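Malate dehydrogenase (Entamoeba histolytica, PDB 3I0P) probably catalyses the NAD-dependent interconversion of malate and oxaloacetate, as a homodimeric member of the malate/L-lactate dehydrogenase family. Local coordinates at residues 159-164 with 249-254. Residues are numbered along the deposited sequence; the frame is centred on the assembly and turned at random.
With NAD (nicotinamide-adenine-dinucleotide), chain B.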
ATOM      1  N   PRO A 159       4.837   9.270 -19.573  1.00 29.02           N
ATOM      2  CA  PRO A 159       5.424   8.364 -18.577  1.00 28.52           C
ATOM      3  C   PRO A 159       6.398   9.100 -17.657  1.00 28.14           C
ATOM      4  O   PRO A 159       7.315   9.775 -18.147  1.00 28.39           O
ATOM      5  CB  PRO A 159       6.181   7.340 -19.429  1.00 28.50           C
ATOM      6  CG  PRO A 159       6.439   8.028 -20.722  1.00 28.94           C
ATOM      7  CD  PRO A 159       5.256   8.925 -20.944  1.00 28.93           C
ATOM      8  N   ILE A 160       6.199   8.967 -16.343  1.00 27.34           N
ATOM      9  CA  ILE A 160       7.060   9.620 -15.347  1.00 26.54           C
ATOM     10  C   ILE A 160       7.460   8.703 -14.165  1.00 26.21           C
ATOM     11  O   ILE A 160       8.573   8.803 -13.632  1.00 25.95           O
ATOM     12  CB  ILE A 160       6.431  10.957 -14.840  1.00 26.47           C
ATOM     13  CG1 ILE A 160       7.440  11.783 -14.026  1.00 25.86           C
ATOM     14  CG2 ILE A 160       5.120  10.700 -14.077  1.00 26.04           C
ATOM     15  CD1 ILE A 160       8.667  12.229 -14.813  1.00 23.83           C
ATOM     16  N   LEU A 161       6.554   7.812 -13.772  1.00 25.58           N
ATOM     17  CA  LEU A 161       6.775   6.929 -12.631  1.00 24.96           C
ATOM     18  C   LEU A 161       7.089   5.518 -13.103  1.00 24.69           C
ATOM     19  O   LEU A 161       6.551   5.063 -14.117  1.00 24.53           O
ATOM     20  CB  LEU A 161       5.526   6.892 -11.742  1.00 24.71           C
ATOM     21  CG  LEU A 161       5.328   7.987 -10.701  1.00 24.22           C
ATOM     22  CD1 LEU A 161       3.841   8.203 -10.432  1.00 23.46           C
ATOM     23  CD2 LEU A 161       6.066   7.633  -9.428  1.00 23.56           C
ATOM     24  N   GLY A 162       7.941   4.822 -12.358  1.00 24.17           N
ATOM     25  CA  GLY A 162       8.176   3.410 -12.618  1.00 24.03           C
ATOM     26  C   GLY A 162       6.916   2.608 -12.331  1.00 23.97           C
ATOM     27  O   GLY A 162       5.918   3.155 -11.853  1.00 24.27           O
ATOM     28  N   THR A 163       6.947   1.318 -12.644  1.00 23.35           N
ATOM     29  CA  THR A 163       5.853   0.435 -12.285  1.00 23.19           C
ATOM     30  C   THR A 163       5.878   0.189 -10.773  1.00 23.13           C
ATOM     31  O   THR A 163       4.916  -0.330 -10.198  1.00 23.78           O
ATOM     32  CB  THR A 163       5.935  -0.884 -13.050  1.00 23.34           C
ATOM     33  OG1 THR A 163       7.297  -1.335 -13.073  1.00 23.83           O
ATOM     34  CG2 THR A 163       5.464  -0.690 -14.483  1.00 23.41           C
ATOM     35  N   ASN A 164       6.996   0.555 -10.150  1.00 22.49           N
ATOM     36  CA  ASN A 164       7.122   0.680  -8.704  1.00 21.64           C
ATOM     37  C   ASN A 164       6.366  -0.368  -7.895  1.00 21.19           C
ATOM     38  O   ASN A 164       5.344  -0.066  -7.274  1.00 20.85           O
ATOM     39  CB  ASN A 164       6.723   2.099  -8.291  1.00 21.81           C
ATOM     40  CG  ASN A 164       7.716   3.138  -8.784  1.00 21.85           C
ATOM     41  OD1 ASN A 164       8.624   2.817  -9.555  1.00 21.20           O
ATOM     42  ND2 ASN A 164       7.561   4.383  -8.331  1.00 21.21           N
ATOM     43  N   CYS A 249      -0.846   7.605  -6.075  1.00 20.60           N
ATOM     44  CA  CYS A 249      -0.239   7.956  -4.786  1.00 20.03           C
ATOM     45  C   CYS A 249       0.611   6.835  -4.205  1.00 19.48           C
ATOM     46  O   CYS A 249       1.668   7.098  -3.628  1.00 19.27           O
ATOM     47  CB  CYS A 249      -1.294   8.404  -3.775  1.00 19.86           C
ATOM     48  SG  CYS A 249      -2.024   9.992  -4.207  1.00 20.62           S
ATOM     49  N   LEU A 250       0.152   5.595  -4.365  1.00 19.01           N
ATOM     50  CA  LEU A 250       0.894   4.430  -3.874  1.00 18.77           C
ATOM     51  C   LEU A 250       2.213   4.238  -4.634  1.00 18.34           C
ATOM     52  O   LEU A 250       3.250   3.969  -4.028  1.00 17.99           O
ATOM     53  CB  LEU A 250       0.028   3.160  -3.906  1.00 18.78           C
ATOM     54  CG  LEU A 250      -1.176   3.103  -2.939  1.00 19.22           C
ATOM     55  CD1 LEU A 250      -2.092   1.897  -3.231  1.00 17.06           C
ATOM     56  CD2 LEU A 250      -0.766   3.127  -1.462  1.00 17.93           C
ATOM     57  N   SER A 251       2.150   4.398  -5.954  1.00 18.09           N
ATOM     58  CA  SER A 251       3.325   4.456  -6.825  1.00 17.87           C
ATOM     59  C   SER A 251       4.341   5.481  -6.300  1.00 17.55           C
ATOM     60  O   SER A 251       5.524   5.170  -6.146  1.00 17.30           O
ATOM     61  CB  SER A 251       2.889   4.797  -8.257  1.00 18.20           C
ATOM     62  OG  SER A 251       3.971   4.793  -9.177  1.00 18.92           O
ATOM     63  N   GLU A 252       3.876   6.692  -5.996  1.00 17.08           N
ATOM     64  CA  GLU A 252       4.772   7.717  -5.461  1.00 16.73           C
ATOM     65  C   GLU A 252       5.366   7.328  -4.102  1.00 16.72           C
ATOM     66  O   GLU A 252       6.563   7.549  -3.859  1.00 17.02           O
ATOM     67  CB  GLU A 252       4.098   9.087  -5.384  1.00 16.55           C
ATOM     68  CG  GLU A 252       5.077  10.159  -4.930  1.00 16.61           C
ATOM     69  CD  GLU A 252       4.489  11.545  -4.794  1.00 16.13           C
ATOM     70  OE1 GLU A 252       3.324  11.788  -5.184  1.00 16.20           O
ATOM     71  OE2 GLU A 252       5.226  12.404  -4.285  1.00 15.68           O
ATOM     72  N   PHE A 253       4.529   6.755  -3.231  1.00 16.26           N
ATOM     73  CA  PHE A 253       4.972   6.201  -1.953  1.00 15.57           C
ATOM     74  C   PHE A 253       6.189   5.318  -2.175  1.00 15.67           C
ATOM     75  O   PHE A 253       7.246   5.537  -1.578  1.00 15.75           O
ATOM     76  CB  PHE A 253       3.832   5.418  -1.282  1.00 15.36           C
ATOM     77  CG  PHE A 253       4.272   4.523  -0.143  1.00 14.10           C
ATOM     78  CD1 PHE A 253       4.823   5.057   1.020  1.00 12.47           C
ATOM     79  CD2 PHE A 253       4.108   3.138  -0.226  1.00 12.35           C
ATOM     80  CE1 PHE A 253       5.217   4.219   2.068  1.00 11.01           C
ATOM     81  CE2 PHE A 253       4.497   2.294   0.823  1.00  9.84           C
ATOM     82  CZ  PHE A 253       5.047   2.837   1.966  1.00 10.27           C
ATOM     83  N   VAL A 254       6.049   4.346  -3.070  1.00 15.67           N
ATOM     84  CA  VAL A 254       7.143   3.441  -3.391  1.00 15.62           C
ATOM     85  C   VAL A 254       8.397   4.212  -3.830  1.00 16.21           C
ATOM     86  O   VAL A 254       9.501   3.959  -3.327  1.00 16.25           O
ATOM     87  CB  VAL A 254       6.719   2.402  -4.445  1.00 15.49           C
ATOM     88  CG1 VAL A 254       7.943   1.667  -4.997  1.00 14.94           C
ATOM     89  CG2 VAL A 254       5.724   1.428  -3.832  1.00 13.64           C
TER
HETATM   90  PA  NAD B 401      -0.043  -9.463 -10.668  1.00 21.42           P
HETATM   91  O1A NAD B 401       0.364 -10.751 -11.342  1.00 22.92           O
HETATM   92  O2A NAD B 401      -1.105  -8.627 -11.307  1.00 22.83           O
HETATM   93  O5B NAD B 401      -0.496  -9.861  -9.177  1.00 23.53           O
HETATM   94  C5B NAD B 401       0.356 -10.689  -8.364  1.00 23.70           C
HETATM   95  C4B NAD B 401      -0.055 -10.678  -6.885  1.00 24.76           C
HETATM   96  O4B NAD B 401      -1.479 -10.674  -6.724  1.00 26.17           O
HETATM   97  C3B NAD B 401       0.421 -11.911  -6.144  1.00 24.91           C
HETATM   98  O3B NAD B 401       0.662 -11.551  -4.774  1.00 24.87           O
HETATM   99  C2B NAD B 401      -0.753 -12.862  -6.235  1.00 25.60           C
HETATM  100  O2B NAD B 401      -0.758 -13.797  -5.157  1.00 26.47           O
HETATM  101  C1B NAD B 401      -1.923 -11.905  -6.133  1.00 26.99           C
HETATM  102  N9A NAD B 401      -3.175 -12.368  -6.801  1.00 28.08           N
HETATM  103  C8A NAD B 401      -3.354 -12.608  -8.108  1.00 27.82           C
HETATM  104  N7A NAD B 401      -4.639 -12.975  -8.301  1.00 28.28           N
HETATM  105  C5A NAD B 401      -5.268 -12.953  -7.103  1.00 28.79           C
HETATM  106  C6A NAD B 401      -6.571 -13.226  -6.671  1.00 29.03           C
HETATM  107  N6A NAD B 401      -7.531 -13.619  -7.542  1.00 29.09           N
HETATM  108  N1A NAD B 401      -6.880 -13.109  -5.357  1.00 28.84           N
HETATM  109  C2A NAD B 401      -5.953 -12.730  -4.467  1.00 28.63           C
HETATM  110  N3A NAD B 401      -4.700 -12.457  -4.854  1.00 29.25           N
HETATM  111  C4A NAD B 401      -4.334 -12.564  -6.163  1.00 28.66           C
HETATM  112  O3  NAD B 401       1.258  -8.541 -10.346  1.00 23.10           O
HETATM  113  PN  NAD B 401       2.221  -7.740 -11.388  1.00 21.48           P
HETATM  114  O1N NAD B 401       2.045  -6.266 -11.114  1.00 22.40           O
HETATM  115  O2N NAD B 401       2.056  -8.285 -12.786  1.00 22.63           O
HETATM  116  O5D NAD B 401       3.697  -8.141 -10.913  1.00 21.69           O
HETATM  117  C5D NAD B 401       4.284  -9.388 -11.299  1.00 21.66           C
HETATM  118  C4D NAD B 401       5.742  -9.451 -10.852  1.00 20.44           C
HETATM  119  O4D NAD B 401       6.512  -8.442 -11.511  1.00 21.02           O
HETATM  120  C3D NAD B 401       5.899  -9.204  -9.357  1.00 19.71           C
HETATM  121  O3D NAD B 401       6.614 -10.316  -8.800  1.00 18.42           O
HETATM  122  C2D NAD B 401       6.663  -7.885  -9.241  1.00 18.98           C
HETATM  123  O2D NAD B 401       7.608  -7.805  -8.159  1.00 18.97           O
HETATM  124  C1D NAD B 401       7.398  -7.839 -10.561  1.00 19.70           C
HETATM  125  N1N NAD B 401       7.782  -6.478 -10.928  1.00 20.08           N
HETATM  126  C2N NAD B 401       9.070  -6.107 -10.746  1.00 19.86           C
HETATM  127  C3N NAD B 401       9.484  -4.816 -11.084  1.00 20.20           C
HETATM  128  C7N NAD B 401      10.910  -4.384 -10.886  1.00 20.23           C
HETATM  129  O7N NAD B 401      11.232  -3.245 -11.200  1.00 20.91           O
HETATM  130  N7N NAD B 401      11.789  -5.245 -10.378  1.00 18.39           N
HETATM  131  C4N NAD B 401       8.552  -3.918 -11.612  1.00 20.56           C
HETATM  132  C5N NAD B 401       7.224  -4.326 -11.781  1.00 20.81           C
HETATM  133  C6N NAD B 401       6.863  -5.626 -11.430  1.00 19.98           C
HETATM  134  O   HOH W   1       3.552   2.636 -10.790  1.00 13.40           O
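L161 leads the loop that precedes strand 166-170 onto helix 244-259, setting the fork of its side chain against S251. I160 and L161, both opposite V151, form a classic beta bulge that brings L161 to the helix. Its CD2 comes within 3.5 Å of S251 OG and CD1 lies nearly as close, so a branched aliphatic tip packs on the serine hydroxymethyl, a small group consistent with the close approach of the loop. At G162 the backbone carbonyl accepts a hydrogen bond from a water 2.6 Å from its O; the same water is 2.7 Å from S251 OG and so bridges loop and helix. With OG anti to the backbone N (chi1 -176°), S251 meets both leucine and water. T163 points away from the helix, and its OG1 lies 3.2 Å from NAD C4N, the nicotinamide carbon that exchanges hydride. N164 donates from ND2 to S251 O (3.1 Å, 169° at the hydrogen). The acceptor lies almost in the amide plane, whereas the donor stands above the carbonyl plane. ND2 also donates to E255 OE2, its strongest polar partner, one helical turn along from S251, and CB packs 3.5 Å from V254 CG1. An amide suits this buried place, since its NH2 can serve the helix carbonyl and the E255 carboxylate while its oxygen accepts weakly from A147 N; this link, with the water bridge, probably helps position T163 beside the nicotinamide.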